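Local coordinates for iron-chelator utilization protein (Thermobifida fusca TM51, PDB 4YHB) that binds FAD and probably uses the flavin to reduce ferric siderophores, releasing the iron that the bacterium takes up as chelate, at residues A[170-176]-A[191-197]; A[207-212]-A[234-239]; A[54-58]-A[76-80]. One frame throughout, in Å; residues are numbered along the deposited sequence.

Interaction 1: residues A[170-176]-A[191-197]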
loop_
_atom_site.group_PDB
_atom_site.type_symbol
_atom_site.label_atom_id
_atom_site.label_comp_id
_atom_site.label_asym_id
_atom_site.label_seq_id
_atom_site.Cartn_x
_atom_site.Cartn_y
_atom_site.Cartn_z
ATOM N N ALA A 170 -6.154 -10.977 -10.787
ATOM C CA ALA A 170 -6.179 -10.266 -9.510
ATOM C C ALA A 170 -7.390 -10.641 -8.668
ATOM O O ALA A 170 -8.494 -10.831 -9.182
ATOM C CB ALA A 170 -6.144 -8.748 -9.744
ATOM N N PHE A 171 -7.157 -10.768 -7.369
ATOM C CA PHE A 171 -8.207 -11.008 -6.397
ATOM C C PHE A 171 -8.111 -9.934 -5.314
ATOM O O PHE A 171 -7.142 -9.872 -4.580
ATOM C CB PHE A 171 -8.079 -12.404 -5.797
ATOM C CG PHE A 171 -8.262 -13.506 -6.799
ATOM C CD1 PHE A 171 -9.533 -13.876 -7.215
ATOM C CD2 PHE A 171 -7.169 -14.157 -7.337
ATOM C CE1 PHE A 171 -9.715 -14.892 -8.147
ATOM C CE2 PHE A 171 -7.343 -15.180 -8.272
ATOM C CZ PHE A 171 -8.615 -15.539 -8.679
ATOM N N PHE A 172 -9.114 -9.073 -5.245
ATOM C CA PHE A 172 -9.115 -7.978 -4.285
ATOM C C PHE A 172 -10.244 -8.171 -3.278
ATOM O O PHE A 172 -11.419 -8.193 -3.655
ATOM C CB PHE A 172 -9.270 -6.645 -5.015
ATOM C CG PHE A 172 -8.137 -6.328 -5.945
ATOM C CD1 PHE A 172 -6.833 -6.665 -5.612
ATOM C CD2 PHE A 172 -8.373 -5.686 -7.155
ATOM C CE1 PHE A 172 -5.773 -6.366 -6.471
ATOM C CE2 PHE A 172 -7.316 -5.380 -8.020
ATOM C CZ PHE A 172 -6.019 -5.719 -7.672
ATOM N N GLU A 173 -9.888 -8.342 -2.011
ATOM C CA GLU A 173 -10.869 -8.457 -0.942
ATOM C C GLU A 173 -11.267 -7.078 -0.443
ATOM O O GLU A 173 -10.412 -6.298 -0.025
ATOM C CB GLU A 173 -10.309 -9.280 0.209
ATOM C CG GLU A 173 -11.213 -9.371 1.431
ATOM C CD GLU A 173 -10.428 -9.780 2.660
ATOM O OE1 GLU A 173 -9.468 -10.567 2.494
ATOM O OE2 GLU A 173 -10.741 -9.307 3.778
ATOM N N VAL A 174 -12.556 -6.775 -0.497
ATOM C CA VAL A 174 -13.064 -5.485 -0.027
ATOM C C VAL A 174 -14.321 -5.748 0.795
ATOM O O VAL A 174 -14.810 -6.884 0.833
ATOM C CB VAL A 174 -13.376 -4.513 -1.202
ATOM C CG1 VAL A 174 -12.090 -4.093 -1.921
ATOM C CG2 VAL A 174 -14.379 -5.157 -2.189
ATOM N N ALA A 175 -14.849 -4.707 1.433
ATOM C CA ALA A 175 -15.968 -4.874 2.362
ATOM C C ALA A 175 -17.231 -5.360 1.670
ATOM O O ALA A 175 -17.941 -6.208 2.212
ATOM C CB ALA A 175 -16.249 -3.568 3.093
ATOM N N ASP A 176 -17.505 -4.808 0.488
ATOM C CA ASP A 176 -18.733 -5.095 -0.260
ATOM C C ASP A 176 -18.624 -4.502 -1.656
ATOM O O ASP A 176 -17.596 -3.887 -1.984
ATOM C CB ASP A 176 -19.975 -4.547 0.460
ATOM C CG ASP A 176 -19.894 -3.044 0.749
ATOM O OD1 ASP A 176 -19.504 -2.258 -0.146
ATOM O OD2 ASP A 176 -20.237 -2.646 1.886
ATOM N N ILE A 191 -9.954 -9.474 -13.181
ATOM C CA ILE A 191 -9.975 -8.874 -11.858
ATOM C C ILE A 191 -11.234 -9.277 -11.116
ATOM O O ILE A 191 -12.345 -9.007 -11.563
ATOM C CB ILE A 191 -9.890 -7.346 -11.946
ATOM C CG1 ILE A 191 -8.599 -6.929 -12.649
ATOM C CG2 ILE A 191 -9.985 -6.735 -10.558
ATOM C CD1 ILE A 191 -8.572 -5.473 -13.041
ATOM N N THR A 192 -11.054 -9.948 -9.987
ATOM C CA THR A 192 -12.178 -10.427 -9.209
ATOM C C THR A 192 -12.231 -9.714 -7.879
ATOM O O THR A 192 -11.246 -9.675 -7.135
ATOM C CB THR A 192 -12.096 -11.943 -8.982
ATOM O OG1 THR A 192 -12.073 -12.598 -10.253
ATOM C CG2 THR A 192 -13.288 -12.439 -8.184
ATOM N N TRP A 193 -13.382 -9.133 -7.590
ATOM C CA TRP A 193 -13.588 -8.471 -6.322
ATOM C C TRP A 193 -14.271 -9.451 -5.381
ATOM O O TRP A 193 -15.352 -9.972 -5.679
ATOM C CB TRP A 193 -14.415 -7.193 -6.511
ATOM C CG TRP A 193 -13.740 -6.194 -7.408
ATOM C CD1 TRP A 193 -13.883 -6.072 -8.767
ATOM C CD2 TRP A 193 -12.801 -5.177 -7.012
ATOM N NE1 TRP A 193 -13.088 -5.046 -9.235
ATOM C CE2 TRP A 193 -12.420 -4.483 -8.181
ATOM C CE3 TRP A 193 -12.252 -4.792 -5.786
ATOM C CZ2 TRP A 193 -11.514 -3.424 -8.154
ATOM C CZ3 TRP A 193 -11.359 -3.737 -5.762
ATOM C CH2 TRP A 193 -10.997 -3.068 -6.940
ATOM N N LEU A 194 -13.631 -9.719 -4.251
ATOM C CA LEU A 194 -14.210 -10.594 -3.236
ATOM C C LEU A 194 -14.772 -9.756 -2.094
ATOM O O LEU A 194 -14.116 -8.834 -1.607
ATOM C CB LEU A 194 -13.155 -11.569 -2.718
ATOM C CG LEU A 194 -12.496 -12.396 -3.820
ATOM C CD1 LEU A 194 -11.215 -13.023 -3.280
ATOM C CD2 LEU A 194 -13.476 -13.456 -4.346
ATOM N N HIS A 195 -15.979 -10.083 -1.664
ATOM C CA HIS A 195 -16.693 -9.258 -0.694
ATOM C C HIS A 195 -16.823 -9.940 0.658
ATOM O O HIS A 195 -17.309 -11.067 0.748
ATOM C CB HIS A 195 -18.092 -8.907 -1.225
ATOM C CG HIS A 195 -18.090 -8.365 -2.620
ATOM N ND1 HIS A 195 -19.061 -8.686 -3.544
ATOM C CD2 HIS A 195 -17.250 -7.504 -3.242
ATOM C CE1 HIS A 195 -18.813 -8.052 -4.677
ATOM N NE2 HIS A 195 -17.717 -7.331 -4.521
ATOM N N ARG A 196 -16.418 -9.242 1.715
ATOM C CA ARG A 196 -16.567 -9.760 3.072
ATOM C C ARG A 196 -18.024 -9.815 3.527
ATOM O O ARG A 196 -18.364 -10.609 4.406
ATOM C CB ARG A 196 -15.762 -8.916 4.053
ATOM C CG ARG A 196 -14.251 -9.165 3.977
ATOM C CD ARG A 196 -13.556 -8.556 5.189
ATOM N NE ARG A 196 -13.771 -7.114 5.256
ATOM C CZ ARG A 196 -12.986 -6.218 4.664
ATOM N NH1 ARG A 196 -11.933 -6.614 3.959
ATOM N NH2 ARG A 196 -13.253 -4.926 4.776
ATOM N N ASN A 197 -18.868 -8.967 2.945
ATOM C CA ASN A 197 -20.313 -8.980 3.220
ATOM C C ASN A 197 -20.689 -9.129 4.703
ATOM O O ASN A 197 -21.529 -9.964 5.063
ATOM C CB ASN A 197 -20.979 -10.094 2.407
ATOM C CG ASN A 197 -20.940 -9.817 0.929
ATOM O OD1 ASN A 197 -20.801 -8.660 0.516
ATOM N ND2 ASN A 197 -21.070 -10.863 0.111
HETATM O O HOH W 1 -9.589 -12.857 -11.105
#
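Residues 170-174 and 191-195 run side by side as parallel strands, their axes 4.6 Å apart at closest approach and crossing at -25°, the twist common in such sheets. Ala170 pairs with Ile191 and the register holds to Val174 with His195. Hydrogen bonds go from Thr192 N to Ala170 O (2.8 Å), Phe172 N to Thr192 O (2.9 Å), Leu194 N to Phe172 O (2.8 Å), Val174 N to Leu194 O (2.8 Å) and Arg196 N to Val174 O (3.0 Å). Beyond the strands Asn197 N still reaches Ala175 O (3.0 Å). A water bridges Ala170 O (3.0 Å) and Thr192 OG1 (2.6 Å). On the face of Phe172 and Trp193, Phe172 CB lies 3.6 Å from Trp193 CE3; the Phe172 ring and the indole six-membered ring meet obliquely, centroids 5.2 Å apart, and helix 152-161 covers both. Val174 CG1 touches the indole edge at Trp193 CZ3 (3.9 Å). The other face carries Phe171, whose CB meets Leu194 CD1 at 4.1 Å; both residues pack on Ala210 of helix 206-212. Past the strand end, Arg196 NH1 makes a salt bridge to Glu173 OE2 (3.0 Å), while its NH2 pairs with Glu149; the side chain lies about 7 Å from the FAD. Strand 190-195 is thus the outer strand of a five-stranded parallel sheet with helices on both faces, as in NAD-ferredoxin reductase-like domains. Backbone bonds fix the register, apolar faces receive the helices, and the salt bridge ties the loop after strand 190-195 back to strand 167-174, near the flavin.

Interaction 2: residues A[207-212]-A[234-239]; sequences LLRALE and PIRRLL
Leu208, Ile235 and Leu211 carry most of this contact between two alpha-helical segments, 207-212 and 234-239, which run nearly parallel: their axes make 21° and come within 10.2 Å. Leu208 and Ile235 set the register, with CA atoms 5.8 Å apart, and one turn later Glu212 faces Leu238 at 8.3 Å. Leu208 (chi1 t, chi2 p) extends CD2 to Pro234 CB at 3.7 Å and CD1 to Ile235 CG1 at 4.1 Å and Leu238 CD2 at 4.2 Å. Ile235 (m, t) places CD1 3.9 Å from Leu207 CB and offers CG2 to Leu211 CD2 at 3.6 Å. Leu211, again t and p, points its CA-to-CB bond toward the second helix, and the same CD2 lies 3.9 Å from Leu238 CD2. Glu212 adds its aliphatic part, CG to Leu238 CD2 at 3.9 Å. The second helix is kinked at Pro234 and Ile235, whose N atoms have no bond to the preceding turn. Neighbouring helices packed on one face of a parallel sheet are characteristic of alpha/beta domains; here Leu207 rests on strand 167-174 and Leu239 on strand 250-256. With 343 Å² buried, mostly between apolar side chains, the helices meet through hydrophobic packing.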
loop_
_atom_site.group_PDB
_atom_site.type_symbol
_atom_site.label_atom_id
_atom_site.label_comp_id
_atom_site.label_asym_id
_atom_site.label_seq_id
_atom_site.Cartn_x
_atom_site.Cartn_y
_atom_site.Cartn_z
ATOM N N LEU A 207 -8.888 -14.543 0.280
ATOM C CA LEU A 207 -7.752 -14.495 -0.639
ATOM C C LEU A 207 -7.124 -15.875 -0.844
ATOM O O LEU A 207 -6.822 -16.270 -1.973
ATOM C CB LEU A 207 -6.685 -13.513 -0.140
ATOM C CG LEU A 207 -7.110 -12.045 -0.185
ATOM C CD1 LEU A 207 -6.003 -11.139 0.349
ATOM C CD2 LEU A 207 -7.477 -11.653 -1.589
ATOM N N LEU A 208 -6.911 -16.591 0.257
ATOM C CA LEU A 208 -6.363 -17.942 0.202
ATOM C C LEU A 208 -7.262 -18.854 -0.633
ATOM O O LEU A 208 -6.788 -19.601 -1.489
ATOM C CB LEU A 208 -6.208 -18.513 1.611
ATOM C CG LEU A 208 -5.773 -19.978 1.711
ATOM C CD1 LEU A 208 -4.353 -20.158 1.180
ATOM C CD2 LEU A 208 -5.885 -20.457 3.144
ATOM N N ARG A 209 -8.564 -18.771 -0.385
ATOM C CA ARG A 209 -9.533 -19.602 -1.094
ATOM C C ARG A 209 -9.509 -19.328 -2.591
ATOM O O ARG A 209 -9.576 -20.257 -3.386
ATOM C CB ARG A 209 -10.941 -19.377 -0.545
ATOM C CG ARG A 209 -11.165 -19.985 0.830
ATOM C CD ARG A 209 -12.606 -19.765 1.292
ATOM N NE ARG A 209 -12.795 -20.180 2.678
ATOM C CZ ARG A 209 -13.098 -21.418 3.055
ATOM N NH1 ARG A 209 -13.257 -22.371 2.146
ATOM N NH2 ARG A 209 -13.247 -21.701 4.343
ATOM N N ALA A 210 -9.398 -18.058 -2.981
ATOM C CA ALA A 210 -9.327 -17.714 -4.403
ATOM C C ALA A 210 -8.035 -18.227 -5.045
ATOM O O ALA A 210 -8.048 -18.732 -6.170
ATOM C CB ALA A 210 -9.445 -16.207 -4.592
ATOM N N LEU A 211 -6.923 -18.084 -4.329
ATOM C CA LEU A 211 -5.622 -18.568 -4.790
ATOM C C LEU A 211 -5.614 -20.088 -5.005
ATOM O O LEU A 211 -5.077 -20.584 -6.002
ATOM C CB LEU A 211 -4.534 -18.191 -3.786
ATOM C CG LEU A 211 -3.101 -18.564 -4.170
ATOM C CD1 LEU A 211 -2.668 -17.828 -5.425
ATOM C CD2 LEU A 211 -2.161 -18.258 -3.017
ATOM N N GLU A 212 -6.213 -20.807 -4.062
ATOM C CA GLU A 212 -6.322 -22.264 -4.125
ATOM C C GLU A 212 -7.082 -22.749 -5.356
ATOM O O GLU A 212 -6.847 -23.863 -5.837
ATOM C CB GLU A 212 -7.001 -22.806 -2.865
ATOM C CG GLU A 212 -6.115 -22.794 -1.628
ATOM C CD GLU A 212 -6.789 -23.413 -0.415
ATOM O OE1 GLU A 212 -8.036 -23.532 -0.417
ATOM O OE2 GLU A 212 -6.069 -23.777 0.541
ATOM N N PRO A 234 -0.858 -18.648 5.347
ATOM C CA PRO A 234 -1.109 -19.836 4.532
ATOM C C PRO A 234 -0.851 -19.612 3.049
ATOM O O PRO A 234 -0.594 -20.593 2.361
ATOM C CB PRO A 234 -2.588 -20.110 4.770
ATOM C CG PRO A 234 -3.153 -18.812 5.173
ATOM C CD PRO A 234 -2.092 -18.203 6.018
ATOM N N ILE A 235 -0.938 -18.369 2.565
ATOM C CA ILE A 235 -0.654 -18.056 1.169
ATOM C C ILE A 235 0.831 -18.231 0.885
ATOM O O ILE A 235 1.216 -18.805 -0.135
ATOM C CB ILE A 235 -1.106 -16.597 0.809
ATOM C CG1 ILE A 235 -2.632 -16.504 0.818
ATOM C CG2 ILE A 235 -0.573 -16.167 -0.562
ATOM C CD1 ILE A 235 -3.187 -15.099 0.664
ATOM N N ARG A 236 1.661 -17.732 1.798
ATOM C CA ARG A 236 3.113 -17.896 1.713
ATOM C C ARG A 236 3.476 -19.386 1.647
ATOM O O ARG A 236 4.216 -19.824 0.765
ATOM C CB ARG A 236 3.778 -17.215 2.916
ATOM C CG ARG A 236 5.277 -17.407 3.051
ATOM C CD ARG A 236 5.820 -16.681 4.301
ATOM N NE ARG A 236 5.735 -15.219 4.198
ATOM C CZ ARG A 236 4.841 -14.454 4.829
ATOM N NH1 ARG A 236 3.927 -14.992 5.625
ATOM N NH2 ARG A 236 4.860 -13.137 4.662
ATOM N N ARG A 237 2.904 -20.157 2.569
ATOM C CA ARG A 237 3.156 -21.591 2.674
ATOM C C ARG A 237 2.768 -22.330 1.392
ATOM O O ARG A 237 3.509 -23.186 0.904
ATOM C CB ARG A 237 2.404 -22.179 3.871
ATOM C CG ARG A 237 3.025 -21.839 5.205
ATOM C CD ARG A 237 2.226 -22.465 6.369
ATOM N NE ARG A 237 1.016 -21.724 6.719
ATOM C CZ ARG A 237 -0.158 -22.284 6.971
ATOM N NH1 ARG A 237 -0.315 -23.594 6.830
ATOM N NH2 ARG A 237 -1.183 -21.512 7.304
ATOM N N LEU A 238 1.626 -21.965 0.827
ATOM C CA LEU A 238 1.125 -22.612 -0.375
ATOM C C LEU A 238 2.075 -22.382 -1.548
ATOM O O LEU A 238 2.344 -23.291 -2.333
ATOM C CB LEU A 238 -0.272 -22.091 -0.697
ATOM C CG LEU A 238 -1.074 -22.832 -1.756
ATOM C CD1 LEU A 238 -1.378 -24.253 -1.287
ATOM C CD2 LEU A 238 -2.349 -22.070 -2.041
ATOM N N LEU A 239 2.591 -21.162 -1.653
ATOM C CA LEU A 239 3.515 -20.809 -2.724
ATOM C C LEU A 239 4.843 -21.543 -2.586
ATOM O O LEU A 239 5.425 -21.981 -3.576
ATOM C CB LEU A 239 3.756 -19.298 -2.743
ATOM C CG LEU A 239 2.521 -18.445 -3.043
ATOM C CD1 LEU A 239 2.813 -16.963 -2.826
ATOM C CD2 LEU A 239 2.049 -18.692 -4.461
#

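Interaction 3: residues A[54-58]-A[76-80]; sequences VKLWF and CLNFR
This is a side-chain contact between a strand of the FAD-binding beta barrel and the loop leading to strand 86-95; the two backbones stay well apart, the closest CA atoms being those of Trp57 and Phe79 at 10.3 Å. Residues 54-57 are extended, whereas 76-80 are irregular: Cys76 is still extended, Leu77 and Asn78 turn the chain, and Phe79 has helix-like backbone angles (-55/-34). Trp57 (chi1 m, chi2 58°) and Lys55, two residues apart on the strand, both point toward the loop. The far end of the indole meets three residues: Trp57 CZ2 lies 3.8 Å from Cys76 SG and 3.9 Å from Phe79 CE1, and Trp57 CH2 lies 3.5 Å from Asn78 OD1. The sulfur stands 4.9 Å from the centroid of the six-membered ring, an oblique sulfur-aromatic contact. The same CE1 of Phe79 (chi1 m) that meets the indole also lies 3.7 Å from Lys55 CD. Lys55 then ends in a salt bridge from NZ to Asp88, and its side chain is about 5 Å from the bound zinc and 7 Å from FAD. Asn78 (chi1 p) is held by the backbone of Leu68 and Val70. Around the contact, Tyr86 at the start of strand 86-95 meets the rings of both Trp57 and Phe79, and Leu129 of strand 125-129 touches Trp57 and Cys76, so the loop packs against the barrel beside strand 53-57 and its two neighbouring strands.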
loop_
_atom_site.group_PDB
_atom_site.type_symbol
_atom_site.label_atom_id
_atom_site.label_comp_id
_atom_site.label_asym_id
_atom_site.label_seq_id
_atom_site.Cartn_x
_atom_site.Cartn_y
_atom_site.Cartn_z
ATOM N N VAL A 54 5.672 5.538 2.110
ATOM C CA VAL A 54 6.204 6.535 3.020
ATOM C C VAL A 54 5.709 6.232 4.417
ATOM O O VAL A 54 4.796 5.413 4.603
ATOM C CB VAL A 54 5.771 7.969 2.624
ATOM C CG1 VAL A 54 6.399 8.366 1.320
ATOM C CG2 VAL A 54 4.236 8.071 2.532
ATOM N N LYS A 55 6.312 6.875 5.403
ATOM C CA LYS A 55 5.723 6.911 6.729
ATOM C C LYS A 55 5.068 8.268 6.891
ATOM O O LYS A 55 5.712 9.307 6.728
ATOM C CB LYS A 55 6.771 6.670 7.831
ATOM C CG LYS A 55 7.079 5.196 8.102
ATOM C CD LYS A 55 8.385 5.030 8.887
ATOM C CE LYS A 55 8.463 3.648 9.516
ATOM N NZ LYS A 55 8.268 2.549 8.524
ATOM N N LEU A 56 3.778 8.256 7.191
ATOM C CA LEU A 56 3.051 9.481 7.471
ATOM C C LEU A 56 3.010 9.732 8.964
ATOM O O LEU A 56 2.693 8.834 9.752
ATOM C CB LEU A 56 1.617 9.408 6.910
ATOM C CG LEU A 56 1.546 9.271 5.389
ATOM C CD1 LEU A 56 0.088 9.277 4.910
ATOM C CD2 LEU A 56 2.351 10.373 4.687
ATOM N N TRP A 57 3.291 10.971 9.346
ATOM C CA TRP A 57 3.344 11.365 10.747
ATOM C C TRP A 57 2.147 12.246 11.086
ATOM O O TRP A 57 1.991 13.342 10.543
ATOM C CB TRP A 57 4.676 12.089 11.051
ATOM C CG TRP A 57 5.876 11.173 10.962
ATOM C CD1 TRP A 57 6.270 10.438 9.878
ATOM C CD2 TRP A 57 6.839 10.905 11.997
ATOM N NE1 TRP A 57 7.418 9.725 10.179
ATOM C CE2 TRP A 57 7.780 9.993 11.468
ATOM C CE3 TRP A 57 7.001 11.354 13.312
ATOM C CZ2 TRP A 57 8.869 9.521 12.214
ATOM C CZ3 TRP A 57 8.080 10.878 14.052
ATOM C CH2 TRP A 57 8.996 9.971 13.496
ATOM N N PHE A 58 1.304 11.745 11.986
ATOM C CA PHE A 58 -0.018 12.308 12.244
ATOM C C PHE A 58 -0.054 13.157 13.516
ATOM O O PHE A 58 0.718 12.914 14.450
ATOM C CB PHE A 58 -1.065 11.177 12.376
ATOM C CG PHE A 58 -1.308 10.394 11.103
ATOM C CD1 PHE A 58 -2.288 10.796 10.206
ATOM C CD2 PHE A 58 -0.566 9.259 10.812
ATOM C CE1 PHE A 58 -2.528 10.081 9.042
ATOM C CE2 PHE A 58 -0.797 8.537 9.634
ATOM C CZ PHE A 58 -1.773 8.953 8.755
ATOM N N CYS A 76 16.355 8.699 10.598
ATOM C CA CYS A 76 15.353 9.280 11.478
ATOM C C CYS A 76 15.766 9.042 12.921
ATOM O O CYS A 76 16.033 7.904 13.304
ATOM C CB CYS A 76 13.971 8.679 11.212
ATOM S SG CYS A 76 12.711 9.431 12.263
ATOM N N LEU A 77 15.821 10.110 13.714
ATOM C CA LEU A 77 16.289 10.032 15.100
ATOM C C LEU A 77 15.195 9.823 16.149
ATOM O O LEU A 77 15.493 9.482 17.300
ATOM C CB LEU A 77 17.047 11.309 15.484
ATOM C CG LEU A 77 18.362 11.646 14.782
ATOM C CD1 LEU A 77 19.059 12.740 15.556
ATOM C CD2 LEU A 77 19.239 10.412 14.642
ATOM N N ASN A 78 13.939 10.062 15.792
ATOM C CA ASN A 78 12.926 10.109 16.836
ATOM C C ASN A 78 11.757 9.153 16.647
ATOM O O ASN A 78 10.641 9.451 17.065
ATOM C CB ASN A 78 12.402 11.531 16.986
ATOM C CG ASN A 78 11.671 12.019 15.753
ATOM O OD1 ASN A 78 11.901 11.537 14.639
ATOM N ND2 ASN A 78 10.788 12.989 15.942
ATOM N N PHE A 79 12.030 7.998 16.048
ATOM C CA PHE A 79 11.044 6.920 15.966
ATOM C C PHE A 79 10.528 6.560 17.355
ATOM O O PHE A 79 9.366 6.201 17.508
ATOM C CB PHE A 79 11.645 5.665 15.316
ATOM C CG PHE A 79 11.680 5.694 13.811
ATOM C CD1 PHE A 79 10.564 6.067 13.076
ATOM C CD2 PHE A 79 12.828 5.314 13.134
ATOM C CE1 PHE A 79 10.601 6.071 11.682
ATOM C CE2 PHE A 79 12.875 5.314 11.753
ATOM C CZ PHE A 79 11.762 5.695 11.022
ATOM N N ARG A 80 11.385 6.659 18.376
ATOM C CA ARG A 80 10.983 6.219 19.712
ATOM C C ARG A 80 10.632 7.378 20.641
ATOM O O ARG A 80 10.437 7.181 21.839
ATOM C CB ARG A 80 12.085 5.358 20.340
ATOM C CG ARG A 80 12.335 4.050 19.601
ATOM C CD ARG A 80 13.683 3.425 19.964
ATOM N NE ARG A 80 13.677 2.780 21.275
ATOM C CZ ARG A 80 14.723 2.744 22.098
ATOM N NH1 ARG A 80 15.869 3.316 21.751
ATOM N NH2 ARG A 80 14.628 2.131 23.270
#

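Overall arrangement
Along the chain interaction 3 closes first, then interaction 1 and then interaction 2. Interaction 3 belongs to the N-terminal FAD-binding barrel; the other two share the C-terminal domain with its five-stranded parallel sheet. Interactions 1 and 2 have centres 15 Å apart and touch: helix 206-212, which follows strand 190-195 in the chain, lies on the sheet, with Ala210 CB 3.5 Å from Phe171 CD1, and passes the packing on to helix 229-241. Interaction 3 lies across the chain's centre, its centre 32 Å from interaction 1 and 33 Å from interaction 2. FAD sits between the two domains, approached by Arg196 from one and Lys55 from the other.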